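Long-range contacts in UL37 (Suid herpesvirus 1, PDB 4K70), which is an inner tegument protein that probably helps control trafficking of viral particles in the cell and binds calcium: residues 331-336 and 429-434; 382-387 and 396-401; 194-199 and 336-341. All blocks are in the same frame, centred on the assembly; numbering follows the deposited sequence.

Contact 1 of 3, residues 331-336 and 429-434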
ATOM      1  N   ALA A 331     -15.811  -7.500  -1.132  1.00 27.87           N
ATOM      2  CA  ALA A 331     -15.609  -6.445  -2.118  1.00 29.31           C
ATOM      3  C   ALA A 331     -14.607  -5.400  -1.639  1.00 26.80           C
ATOM      4  O   ALA A 331     -14.525  -4.320  -2.204  1.00 29.95           O
ATOM      5  CB  ALA A 331     -16.954  -5.774  -2.486  1.00 29.40           C
ATOM      6  N   SER A 332     -13.856  -5.709  -0.590  1.00 26.21           N
ATOM      7  CA  SER A 332     -12.837  -4.775  -0.107  1.00 29.21           C
ATOM      8  C   SER A 332     -11.736  -5.586   0.517  1.00 24.47           C
ATOM      9  O   SER A 332     -11.941  -6.751   0.818  1.00 25.08           O
ATOM     10  CB  SER A 332     -13.416  -3.815   0.939  1.00 30.06           C
ATOM     11  OG  SER A 332     -13.736  -4.498   2.146  1.00 28.15           O
ATOM     12  N   PRO A 333     -10.565  -4.963   0.714  1.00 22.54           N
ATOM     13  CA  PRO A 333      -9.423  -5.604   1.369  1.00 24.06           C
ATOM     14  C   PRO A 333      -9.773  -6.069   2.763  1.00 24.99           C
ATOM     15  O   PRO A 333      -9.380  -7.169   3.123  1.00 22.12           O
ATOM     16  CB  PRO A 333      -8.390  -4.479   1.460  1.00 25.36           C
ATOM     17  CG  PRO A 333      -8.766  -3.536   0.363  1.00 28.57           C
ATOM     18  CD  PRO A 333     -10.237  -3.626   0.186  1.00 23.50           C
ATOM     19  N   LEU A 334     -10.481  -5.257   3.544  1.00 18.25           N
ATOM     20  CA  LEU A 334     -10.751  -5.644   4.926  1.00 20.21           C
ATOM     21  C   LEU A 334     -11.595  -6.905   4.939  1.00 25.44           C
ATOM     22  O   LEU A 334     -11.304  -7.856   5.654  1.00 26.44           O
ATOM     23  CB  LEU A 334     -11.462  -4.532   5.704  1.00 22.23           C
ATOM     24  CG  LEU A 334     -11.922  -4.973   7.098  1.00 26.61           C
ATOM     25  CD1 LEU A 334     -10.772  -5.568   7.925  1.00 26.83           C
ATOM     26  CD2 LEU A 334     -12.580  -3.834   7.853  1.00 30.30           C
ATOM     27  N   GLN A 335     -12.648  -6.908   4.133  1.00 24.21           N
ATOM     28  CA  GLN A 335     -13.559  -8.041   4.092  1.00 23.47           C
ATOM     29  C   GLN A 335     -12.855  -9.352   3.759  1.00 21.46           C
ATOM     30  O   GLN A 335     -13.055 -10.364   4.434  1.00 20.77           O
ATOM     31  CB  GLN A 335     -14.682  -7.766   3.088  1.00 23.45           C
ATOM     32  CG  GLN A 335     -15.617  -6.643   3.546  1.00 30.60           C
ATOM     33  CD  GLN A 335     -16.627  -6.235   2.480  1.00 35.08           C
ATOM     34  OE1 GLN A 335     -16.848  -6.953   1.511  1.00 29.46           O
ATOM     35  NE2 GLN A 335     -17.235  -5.066   2.655  1.00 38.12           N
ATOM     36  N   VAL A 336     -12.032  -9.341   2.720  1.00 19.75           N
ATOM     37  CA  VAL A 336     -11.447 -10.586   2.260  1.00 20.29           C
ATOM     38  C   VAL A 336     -10.354 -11.047   3.237  1.00 22.09           C
ATOM     39  O   VAL A 336     -10.279 -12.225   3.567  1.00 21.51           O
ATOM     40  CB  VAL A 336     -10.926 -10.499   0.796  1.00 20.66           C
ATOM     41  CG1 VAL A 336      -9.767  -9.509   0.683  1.00 22.72           C
ATOM     42  CG2 VAL A 336     -10.490 -11.894   0.294  1.00 20.39           C
ATOM     43  N   HIS A 429     -12.178  -8.231  -7.653  1.00 25.29           N
ATOM     44  CA  HIS A 429     -13.417  -7.840  -6.998  1.00 24.90           C
ATOM     45  C   HIS A 429     -13.168  -7.157  -5.653  1.00 24.23           C
ATOM     46  O   HIS A 429     -13.923  -6.280  -5.229  1.00 22.21           O
ATOM     47  CB  HIS A 429     -14.356  -9.044  -6.823  1.00 22.57           C
ATOM     48  CG  HIS A 429     -15.782  -8.651  -6.558  1.00 23.46           C
ATOM     49  ND1 HIS A 429     -16.575  -8.063  -7.522  1.00 22.89           N
ATOM     50  CD2 HIS A 429     -16.534  -8.719  -5.436  1.00 21.32           C
ATOM     51  CE1 HIS A 429     -17.764  -7.800  -7.003  1.00 25.45           C
ATOM     52  NE2 HIS A 429     -17.769  -8.191  -5.742  1.00 22.67           N
ATOM     53  N   CYS A 430     -12.099  -7.548  -4.982  1.00 21.01           N
ATOM     54  CA  CYS A 430     -11.859  -7.051  -3.637  1.00 21.92           C
ATOM     55  C   CYS A 430     -10.586  -6.215  -3.535  1.00 24.60           C
ATOM     56  O   CYS A 430     -10.501  -5.320  -2.691  1.00 29.43           O
ATOM     57  CB  CYS A 430     -11.857  -8.202  -2.621  1.00 22.23           C
ATOM     58  SG  CYS A 430     -10.705  -9.596  -3.030  1.00 23.86           S
ATOM     59  N   MET A 431      -9.625  -6.464  -4.426  1.00 23.34           N
ATOM     60  CA  MET A 431      -8.305  -5.840  -4.317  1.00 25.61           C
ATOM     61  C   MET A 431      -7.931  -4.872  -5.442  1.00 25.75           C
ATOM     62  O   MET A 431      -6.853  -4.262  -5.392  1.00 22.78           O
ATOM     63  CB  MET A 431      -7.206  -6.908  -4.188  1.00 20.70           C
ATOM     64  CG  MET A 431      -7.385  -7.851  -3.012  1.00 21.19           C
ATOM     65  SD  MET A 431      -7.340  -7.009  -1.420  1.00 23.76           S
ATOM     66  CE  MET A 431      -5.601  -6.579  -1.209  1.00 22.54           C
ATOM     67  N   ALA A 432      -8.796  -4.735  -6.449  1.00 22.70           N
ATOM     68  CA  ALA A 432      -8.503  -3.843  -7.572  1.00 23.50           C
ATOM     69  C   ALA A 432      -8.192  -2.444  -7.055  1.00 23.54           C
ATOM     70  O   ALA A 432      -8.808  -1.995  -6.092  1.00 22.97           O
ATOM     71  CB  ALA A 432      -9.672  -3.789  -8.552  1.00 20.39           C
ATOM     72  N   PRO A 433      -7.212  -1.771  -7.676  1.00 24.82           N
ATOM     73  CA  PRO A 433      -6.874  -0.394  -7.321  1.00 22.07           C
ATOM     74  C   PRO A 433      -8.081   0.525  -7.536  1.00 23.98           C
ATOM     75  O   PRO A 433      -8.765   0.401  -8.550  1.00 23.41           O
ATOM     76  CB  PRO A 433      -5.776  -0.054  -8.317  1.00 21.31           C
ATOM     77  CG  PRO A 433      -5.115  -1.342  -8.598  1.00 20.70           C
ATOM     78  CD  PRO A 433      -6.261  -2.325  -8.660  1.00 27.39           C
ATOM     79  N   ARG A 434      -8.342   1.408  -6.580  1.00 22.63           N
ATOM     80  CA  ARG A 434      -9.425   2.397  -6.712  1.00 22.79           C
ATOM     81  C   ARG A 434      -8.923   3.837  -6.507  1.00 21.62           C
ATOM     82  O   ARG A 434      -9.469   4.581  -5.689  1.00 26.82           O
ATOM     83  CB  ARG A 434     -10.549   2.073  -5.726  1.00 25.91           C
ATOM     84  CG  ARG A 434     -11.289   0.772  -6.063  1.00 27.66           C
ATOM     85  CD  ARG A 434     -11.923   0.090  -4.839  1.00 35.35           C
ATOM     86  NE  ARG A 434     -12.411  -1.258  -5.176  1.00 37.22           N
ATOM     87  CZ  ARG A 434     -12.939  -2.129  -4.312  1.00 36.24           C
ATOM     88  NH1 ARG A 434     -13.083  -1.824  -3.025  1.00 32.12           N
ATOM     89  NH2 ARG A 434     -13.327  -3.325  -4.742  1.00 35.50           N
TER
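The serine-capped start of helix 333-342 meets the last turn of helix 422-431 here, and the chain leaving the second helix reaches back to hold the first. Arg434 carries the polar part. Its side chain, extended from CG to NE, brings the guanidinium end-on to a single backbone oxygen: NH1 and NH2 of Arg434 each donate to Ala331 O at 3.0 Å. That oxygen lies in the guanidinium plane, yet NH1 arrives in the plane of the carbonyl while NH2 stands above it. Two donors sharing one acceptor leave neither bond straight (146° and 147°).

On its other flank Ala331 is tied to the new helix, because Ala331 N donates almost linearly to Gln335 OE1 at 2.9 Å. Ser332 OG accepts a weak bond from Gln335 N, the N-cap bond. Pro333 suits the first helical position, where no amide hydrogen is needed, and its ring packs against Cys430 O, with Pro333 CD 3.3 Å from Cys430 O. Met431, bent at chi2 and chi3, brings its SD to 3.8 Å from Pro333 CA. Deeper in, Val336 CG1 lies 3.8 Å from Cys430 SG, and Val381 of helix 366-385 touches both Val336 and Met431. This is a junction of helix ends in an all-helical fold, a serine N-cap followed by proline, docked beside a helix C-terminus and held by one arginine that donates twice to a backbone carbonyl.

Contact 2 of 3, residues 382-387 and 396-401. With NA (sodium ion), chain F; CA (calcium ion), chain D.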
ATOM      1  N   HIS A 382      -2.740 -11.742   0.094  1.00 22.94           N
ATOM      2  CA  HIS A 382      -1.681 -11.465   1.079  1.00 24.16           C
ATOM      3  C   HIS A 382      -0.505 -10.719   0.471  1.00 26.35           C
ATOM      4  O   HIS A 382       0.073  -9.815   1.094  1.00 25.70           O
ATOM      5  CB  HIS A 382      -1.203 -12.751   1.759  1.00 24.69           C
ATOM      6  CG  HIS A 382      -2.104 -13.215   2.858  1.00 25.97           C
ATOM      7  ND1 HIS A 382      -2.289 -12.494   4.018  1.00 24.50           N
ATOM      8  CD2 HIS A 382      -2.880 -14.322   2.978  1.00 22.07           C
ATOM      9  CE1 HIS A 382      -3.137 -13.134   4.805  1.00 27.61           C
ATOM     10  NE2 HIS A 382      -3.502 -14.251   4.200  1.00 24.05           N
ATOM     11  N   ARG A 383      -0.149 -11.111  -0.748  1.00 24.89           N
ATOM     12  CA  ARG A 383       0.887 -10.432  -1.513  1.00 25.33           C
ATOM     13  C   ARG A 383       0.571  -8.961  -1.779  1.00 23.29           C
ATOM     14  O   ARG A 383       1.446  -8.113  -1.686  1.00 23.07           O
ATOM     15  CB  ARG A 383       1.082 -11.125  -2.855  1.00 22.28           C
ATOM     16  CG  ARG A 383       1.859 -12.400  -2.778  1.00 30.17           C
ATOM     17  CD  ARG A 383       2.554 -12.620  -4.098  1.00 33.94           C
ATOM     18  NE  ARG A 383       1.785 -13.388  -5.065  1.00 34.90           N
ATOM     19  CZ  ARG A 383       1.857 -13.200  -6.384  1.00 35.19           C
ATOM     20  NH1 ARG A 383       2.637 -12.241  -6.882  1.00 29.20           N
ATOM     21  NH2 ARG A 383       1.146 -13.957  -7.208  1.00 24.80           N
ATOM     22  N   LEU A 384      -0.668  -8.679  -2.162  1.00 21.99           N
ATOM     23  CA  LEU A 384      -1.080  -7.321  -2.500  1.00 20.95           C
ATOM     24  C   LEU A 384      -1.273  -6.421  -1.295  1.00 22.37           C
ATOM     25  O   LEU A 384      -1.170  -5.199  -1.410  1.00 23.55           O
ATOM     26  CB  LEU A 384      -2.404  -7.335  -3.278  1.00 20.25           C
ATOM     27  CG  LEU A 384      -2.387  -7.920  -4.688  1.00 22.71           C
ATOM     28  CD1 LEU A 384      -3.786  -8.316  -5.119  1.00 18.59           C
ATOM     29  CD2 LEU A 384      -1.792  -6.925  -5.661  1.00 19.07           C
ATOM     30  N   LEU A 385      -1.606  -7.010  -0.152  1.00 20.21           N
ATOM     31  CA  LEU A 385      -2.095  -6.222   0.974  1.00 22.13           C
ATOM     32  C   LEU A 385      -1.105  -5.160   1.466  1.00 24.03           C
ATOM     33  O   LEU A 385      -1.513  -4.046   1.807  1.00 24.45           O
ATOM     34  CB  LEU A 385      -2.532  -7.125   2.130  1.00 22.67           C
ATOM     35  CG  LEU A 385      -3.010  -6.401   3.390  1.00 23.09           C
ATOM     36  CD1 LEU A 385      -4.166  -5.450   3.099  1.00 24.82           C
ATOM     37  CD2 LEU A 385      -3.371  -7.391   4.491  1.00 26.14           C
ATOM     38  N   ASP A 386       0.187  -5.481   1.496  1.00 20.40           N
ATOM     39  CA  ASP A 386       1.167  -4.510   2.005  1.00 21.90           C
ATOM     40  C   ASP A 386       1.261  -3.272   1.125  1.00 24.00           C
ATOM     41  O   ASP A 386       1.680  -2.209   1.581  1.00 23.98           O
ATOM     42  CB  ASP A 386       2.571  -5.139   2.232  1.00 20.16           C
ATOM     43  CG  ASP A 386       3.324  -5.413   0.927  1.00 26.63           C
ATOM     44  OD1 ASP A 386       3.133  -6.502   0.335  1.00 26.93           O
ATOM     45  OD2 ASP A 386       4.118  -4.544   0.497  1.00 26.82           O
ATOM     46  N   ASP A 387       0.844  -3.395  -0.128  1.00 22.34           N
ATOM     47  CA  ASP A 387       1.003  -2.306  -1.071  1.00 19.15           C
ATOM     48  C   ASP A 387      -0.278  -1.497  -1.189  1.00 24.57           C
ATOM     49  O   ASP A 387      -0.281  -0.430  -1.795  1.00 19.54           O
ATOM     50  CB  ASP A 387       1.351  -2.861  -2.437  1.00 20.91           C
ATOM     51  CG  ASP A 387       2.625  -3.663  -2.415  1.00 26.15           C
ATOM     52  OD1 ASP A 387       3.698  -3.038  -2.256  1.00 25.36           O
ATOM     53  OD2 ASP A 387       2.545  -4.898  -2.550  1.00 23.94           O
ATOM     54  N   ARG A 396       0.678   0.122  -9.865  1.00 21.88           N
ATOM     55  CA  ARG A 396       1.848  -0.584 -10.372  1.00 23.08           C
ATOM     56  C   ARG A 396       2.075  -1.927  -9.676  1.00 21.82           C
ATOM     57  O   ARG A 396       2.409  -2.912 -10.327  1.00 22.97           O
ATOM     58  CB  ARG A 396       3.094   0.296 -10.199  1.00 25.38           C
ATOM     59  CG  ARG A 396       3.128   1.535 -11.104  1.00 27.02           C
ATOM     60  CD  ARG A 396       4.262   2.489 -10.700  1.00 37.38           C
ATOM     61  NE  ARG A 396       4.439   3.583 -11.657  1.00 41.14           N
ATOM     62  CZ  ARG A 396       5.159   4.679 -11.414  1.00 45.55           C
ATOM     63  NH1 ARG A 396       5.755   4.837 -10.237  1.00 40.27           N
ATOM     64  NH2 ARG A 396       5.269   5.624 -12.342  1.00 39.56           N
ATOM     65  N   ALA A 397       1.924  -1.960  -8.352  1.00 19.95           N
ATOM     66  CA  ALA A 397       2.125  -3.206  -7.608  1.00 21.41           C
ATOM     67  C   ALA A 397       1.053  -4.231  -7.985  1.00 23.66           C
ATOM     68  O   ALA A 397       1.334  -5.423  -8.086  1.00 21.80           O
ATOM     69  CB  ALA A 397       2.090  -2.954  -6.131  1.00 21.33           C
ATOM     70  N   TYR A 398      -0.173  -3.757  -8.197  1.00 19.19           N
ATOM     71  CA  TYR A 398      -1.283  -4.639  -8.579  1.00 21.21           C
ATOM     72  C   TYR A 398      -1.088  -5.231  -9.971  1.00 18.29           C
ATOM     73  O   TYR A 398      -1.268  -6.424 -10.183  1.00 25.03           O
ATOM     74  CB  TYR A 398      -2.607  -3.870  -8.534  1.00 20.53           C
ATOM     75  CG  TYR A 398      -3.815  -4.722  -8.916  1.00 22.37           C
ATOM     76  CD1 TYR A 398      -4.492  -5.461  -7.957  1.00 22.12           C
ATOM     77  CD2 TYR A 398      -4.264  -4.791 -10.228  1.00 21.24           C
ATOM     78  CE1 TYR A 398      -5.592  -6.248  -8.294  1.00 19.75           C
ATOM     79  CE2 TYR A 398      -5.375  -5.590 -10.574  1.00 22.43           C
ATOM     80  CZ  TYR A 398      -6.030  -6.302  -9.596  1.00 22.38           C
ATOM     81  OH  TYR A 398      -7.142  -7.085  -9.909  1.00 23.60           O
ATOM     82  N   THR A 399      -0.726  -4.385 -10.923  1.00 23.14           N
ATOM     83  CA  THR A 399      -0.459  -4.822 -12.291  1.00 22.15           C
ATOM     84  C   THR A 399       0.619  -5.911 -12.333  1.00 27.57           C
ATOM     85  O   THR A 399       0.465  -6.931 -13.007  1.00 28.48           O
ATOM     86  CB  THR A 399      -0.072  -3.605 -13.157  1.00 27.35           C
ATOM     87  OG1 THR A 399      -1.189  -2.711 -13.211  1.00 29.95           O
ATOM     88  CG2 THR A 399       0.304  -4.006 -14.580  1.00 26.05           C
ATOM     89  N   ASP A 400       1.701  -5.693 -11.591  1.00 24.45           N
ATOM     90  CA  ASP A 400       2.762  -6.686 -11.461  1.00 27.62           C
ATOM     91  C   ASP A 400       2.243  -8.043 -10.986  1.00 25.70           C
ATOM     92  O   ASP A 400       2.580  -9.070 -11.552  1.00 24.87           O
ATOM     93  CB  ASP A 400       3.834  -6.196 -10.489  1.00 24.78           C
ATOM     94  CG  ASP A 400       4.882  -5.312 -11.164  1.00 36.35           C
ATOM     95  OD1 ASP A 400       4.789  -5.109 -12.395  1.00 38.70           O
ATOM     96  OD2 ASP A 400       5.813  -4.844 -10.461  1.00 36.39           O
ATOM     97  N   VAL A 401       1.438  -8.036  -9.931  1.00 25.15           N
ATOM     98  CA  VAL A 401       0.852  -9.257  -9.413  1.00 22.75           C
ATOM     99  C   VAL A 401      -0.123  -9.874 -10.427  1.00 25.21           C
ATOM    100  O   VAL A 401      -0.081 -11.077 -10.676  1.00 23.75           O
ATOM    101  CB  VAL A 401       0.140  -9.005  -8.064  1.00 23.40           C
ATOM    102  CG1 VAL A 401      -0.768 -10.173  -7.707  1.00 23.28           C
ATOM    103  CG2 VAL A 401       1.166  -8.739  -6.945  1.00 23.74           C
TER
HETATM  104 NA    NA F1004       2.102  -8.602   1.869  1.00 38.68          NA
HETATM  105 CA    CA D1002       3.491  -6.899  -1.977  1.00 22.70          CA
HETATM  106  O   HOH W   1       3.474  -7.267  -4.363  1.00 26.55           O
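Asp386 OD1 is the best-held polar atom, gripped by two metal ions at once: calcium at 2.4 Å from Asp386 OD1 and sodium at 2.8 Å from the same OD1. The carboxylate is tucked between the two backbone branches (chi1 74°), which folds it back towards the backbone of the preceding turn. There the backbone supplies two further ligands, His382 O to the sodium at 2.5 Å and Arg383 O to the calcium at 2.4 Å. Asp387 OD2 also binds the calcium, at 2.3 Å, and a water is a further ligand. Two carboxylates and a carbonyl give hard oxygens, as calcium prefers, and the ions probably offset the repulsion between the neighbouring aspartates.

Towards helix 392-402 the contact turns apolar, with no hydrogen bond across it. Leu384 is its main wedge: its CD2 comes to 3.7 Å from Val401 CG2 and also leans on Tyr398, whose ring it meets obliquely. Asp387 has a second role, its CB resting 3.8 Å from Ala397 CB, where a small methyl lets the metal-binding loop come close. Arg383 bends at chi3 (-91°), so that Val401 CG1 lies over one face of the guanidinium, displaced from the centre of the group; NH1 of Arg383 is 3.8 Å from Val401 CG2, and NH2 makes a weak hydrogen bond to Thr404 OG1.

Helix 422-431 packs along the same junction, its Val427 touching both Leu384 and Tyr398. Helix 347-358 meets His382 through Arg347 and Cys350, and helix 333-342 borders the metal-binding part of 382-387 through Val337 and Val341.

Contact 3 of 3, residues 194-199 and 336-341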
ATOM      1  N   LEU A 194      -2.063  -9.331  11.443  1.00 27.02           N
ATOM      2  CA  LEU A 194      -1.614  -9.547  12.811  1.00 25.86           C
ATOM      3  C   LEU A 194      -2.749  -9.273  13.793  1.00 24.88           C
ATOM      4  O   LEU A 194      -3.022 -10.092  14.667  1.00 26.74           O
ATOM      5  CB  LEU A 194      -0.383  -8.671  13.138  1.00 24.10           C
ATOM      6  CG  LEU A 194      -0.011  -8.593  14.617  1.00 28.03           C
ATOM      7  CD1 LEU A 194       0.258  -9.976  15.178  1.00 27.19           C
ATOM      8  CD2 LEU A 194       1.204  -7.673  14.849  1.00 28.32           C
ATOM      9  N   ALA A 195      -3.393  -8.111  13.659  1.00 25.69           N
ATOM     10  CA  ALA A 195      -4.545  -7.761  14.496  1.00 27.11           C
ATOM     11  C   ALA A 195      -5.669  -8.803  14.388  1.00 28.24           C
ATOM     12  O   ALA A 195      -6.279  -9.197  15.391  1.00 27.25           O
ATOM     13  CB  ALA A 195      -5.082  -6.380  14.117  1.00 24.90           C
ATOM     14  N   LEU A 196      -5.953  -9.233  13.167  1.00 21.53           N
ATOM     15  CA  LEU A 196      -6.976 -10.266  12.961  1.00 24.06           C
ATOM     16  C   LEU A 196      -6.617 -11.585  13.646  1.00 28.15           C
ATOM     17  O   LEU A 196      -7.480 -12.224  14.245  1.00 27.20           O
ATOM     18  CB  LEU A 196      -7.245 -10.476  11.472  1.00 19.99           C
ATOM     19  CG  LEU A 196      -7.965  -9.298  10.798  1.00 28.63           C
ATOM     20  CD1 LEU A 196      -7.952  -9.403   9.278  1.00 25.02           C
ATOM     21  CD2 LEU A 196      -9.383  -9.160  11.325  1.00 28.02           C
ATOM     22  N   ALA A 197      -5.348 -11.997  13.571  1.00 22.57           N
ATOM     23  CA  ALA A 197      -4.956 -13.246  14.217  1.00 22.82           C
ATOM     24  C   ALA A 197      -5.016 -13.132  15.741  1.00 24.84           C
ATOM     25  O   ALA A 197      -5.411 -14.073  16.439  1.00 26.11           O
ATOM     26  CB  ALA A 197      -3.562 -13.696  13.753  1.00 24.83           C
ATOM     27  N   VAL A 198      -4.601 -11.979  16.260  1.00 27.88           N
ATOM     28  CA  VAL A 198      -4.684 -11.721  17.692  1.00 27.80           C
ATOM     29  C   VAL A 198      -6.115 -11.842  18.191  1.00 26.64           C
ATOM     30  O   VAL A 198      -6.361 -12.430  19.241  1.00 28.21           O
ATOM     31  CB  VAL A 198      -4.103 -10.335  18.069  1.00 27.97           C
ATOM     32  CG1 VAL A 198      -4.255 -10.077  19.566  1.00 30.90           C
ATOM     33  CG2 VAL A 198      -2.643 -10.254  17.668  1.00 28.80           C
ATOM     34  N   ARG A 199      -7.068 -11.300  17.440  1.00 25.91           N
ATOM     35  CA  ARG A 199      -8.458 -11.424  17.849  1.00 30.46           C
ATOM     36  C   ARG A 199      -8.904 -12.873  18.012  1.00 30.64           C
ATOM     37  O   ARG A 199      -9.659 -13.185  18.935  1.00 32.91           O
ATOM     38  CB  ARG A 199      -9.378 -10.658  16.906  1.00 31.26           C
ATOM     39  CG  ARG A 199      -9.228  -9.170  17.107  1.00 37.83           C
ATOM     40  CD  ARG A 199     -10.417  -8.373  16.624  1.00 44.43           C
ATOM     41  NE  ARG A 199     -10.262  -6.980  17.036  1.00 49.27           N
ATOM     42  CZ  ARG A 199     -11.034  -5.981  16.619  1.00 49.96           C
ATOM     43  NH1 ARG A 199     -12.026  -6.220  15.769  1.00 51.99           N
ATOM     44  NH2 ARG A 199     -10.811  -4.743  17.052  1.00 51.79           N
ATOM     45  N   VAL A 336     -12.032  -9.341   2.720  1.00 19.75           N
ATOM     46  CA  VAL A 336     -11.447 -10.586   2.260  1.00 20.29           C
ATOM     47  C   VAL A 336     -10.354 -11.047   3.237  1.00 22.09           C
ATOM     48  O   VAL A 336     -10.279 -12.225   3.567  1.00 21.51           O
ATOM     49  CB  VAL A 336     -10.926 -10.499   0.796  1.00 20.66           C
ATOM     50  CG1 VAL A 336      -9.767  -9.509   0.683  1.00 22.72           C
ATOM     51  CG2 VAL A 336     -10.490 -11.894   0.294  1.00 20.39           C
ATOM     52  N   VAL A 337      -9.532 -10.117   3.722  1.00 19.18           N
ATOM     53  CA  VAL A 337      -8.490 -10.481   4.680  1.00 19.39           C
ATOM     54  C   VAL A 337      -9.083 -10.966   5.997  1.00 20.56           C
ATOM     55  O   VAL A 337      -8.568 -11.892   6.605  1.00 19.08           O
ATOM     56  CB  VAL A 337      -7.526  -9.315   4.943  1.00 21.06           C
ATOM     57  CG1 VAL A 337      -6.468  -9.744   5.946  1.00 19.45           C
ATOM     58  CG2 VAL A 337      -6.897  -8.870   3.636  1.00 19.83           C
ATOM     59  N   GLU A 338     -10.181 -10.358   6.432  1.00 20.37           N
ATOM     60  CA  GLU A 338     -10.853 -10.842   7.641  1.00 22.97           C
ATOM     61  C   GLU A 338     -11.394 -12.262   7.443  1.00 24.49           C
ATOM     62  O   GLU A 338     -11.343 -13.093   8.350  1.00 23.92           O
ATOM     63  CB  GLU A 338     -11.995  -9.904   8.057  1.00 25.88           C
ATOM     64  CG  GLU A 338     -12.838 -10.473   9.199  1.00 30.59           C
ATOM     65  CD  GLU A 338     -13.704  -9.422   9.873  1.00 46.27           C
ATOM     66  OE1 GLU A 338     -13.708  -8.265   9.400  1.00 48.30           O
ATOM     67  OE2 GLU A 338     -14.372  -9.750  10.880  1.00 55.70           O
ATOM     68  N   ALA A 339     -11.909 -12.535   6.251  1.00 21.07           N
ATOM     69  CA  ALA A 339     -12.452 -13.851   5.950  1.00 22.86           C
ATOM     70  C   ALA A 339     -11.336 -14.879   5.966  1.00 24.84           C
ATOM     71  O   ALA A 339     -11.504 -15.979   6.507  1.00 23.81           O
ATOM     72  CB  ALA A 339     -13.138 -13.845   4.599  1.00 24.52           C
ATOM     73  N   LEU A 340     -10.199 -14.523   5.373  1.00 22.06           N
ATOM     74  CA  LEU A 340      -9.088 -15.468   5.255  1.00 21.15           C
ATOM     75  C   LEU A 340      -8.492 -15.792   6.608  1.00 21.40           C
ATOM     76  O   LEU A 340      -8.417 -16.947   6.998  1.00 23.28           O
ATOM     77  CB  LEU A 340      -8.007 -14.906   4.339  1.00 22.23           C
ATOM     78  CG  LEU A 340      -8.398 -14.861   2.864  1.00 24.00           C
ATOM     79  CD1 LEU A 340      -7.469 -13.936   2.092  1.00 19.23           C
ATOM     80  CD2 LEU A 340      -8.349 -16.270   2.285  1.00 19.37           C
ATOM     81  N   VAL A 341      -8.055 -14.760   7.323  1.00 21.65           N
ATOM     82  CA  VAL A 341      -7.328 -14.949   8.570  1.00 21.58           C
ATOM     83  C   VAL A 341      -8.189 -15.595   9.656  1.00 22.12           C
ATOM     84  O   VAL A 341      -7.722 -16.453  10.399  1.00 22.07           O
ATOM     85  CB  VAL A 341      -6.765 -13.596   9.083  1.00 21.92           C
ATOM     86  CG1 VAL A 341      -6.112 -13.783  10.439  1.00 21.08           C
ATOM     87  CG2 VAL A 341      -5.793 -13.000   8.051  1.00 20.19           C
TER
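Val337 is the first residue of segment 336-341 to reach helix 191-201. With CG1 anti to the backbone N (chi1 180°), it turns that methyl to 3.7 Å from Leu196 CD1, the two side chains crossing at about a right angle. Glu338 follows and offers mainly its backbone: Leu196 CD1 lies 3.6 Å from Glu338 CA, and the other branch, Leu196 CD2, is 4.2 Å from Glu338 CB. The rest of the glutamate extends towards solvent, as suits a charged residue there; its OE2 stays 6.5 Å from Arg199 NH1, too far for a salt bridge.

One turn later comes Val341, also with CG1 anti to its backbone N (chi1 175°). This CG1 packs 3.6 Å from Leu196 CB and 3.7 Å from Ala197 N. The long Leu196 spans the gap from Val341 back to Val337, and the small Ala197 lets Val341 come near.

The axes of the two short helical segments come within 9.6 Å and cross at -43°, a buried, oblique helix-helix packing of an all-helical fold, with no hydrogen bond across and the leucine lying over the valines of the facing helix. Leu196 also touches Val153, which with Arg199 forms a sodium site. Around them, helix 208-223 lies against Leu194, Ala197 and Val198 through Ile218, while helix 366-385 backs Val337 with Val381 and Leu385.

In the fold
Helix 333-342 is shared by contacts 1 and 3, about 14 Å apart between centres: its capped start meets helix 422-431, and its later turns meet helix 191-201. Their segments alternate in sequence and share Val336. Contact 2 is about 12 Å from contact 1 and touches it, with Met431 packing on Leu384 and Pro433 on Tyr398. Its residues fall between the two segments of contact 1, whereas contact 3 closes before contact 2 opens. About 18 Å separates contacts 2 and 3, yet Leu385 reaches Val337. Helix 366-385 thus bridges all three, tying the calcium- and sodium-binding residues to parts of this N-terminal half of UL37 far apart in sequence.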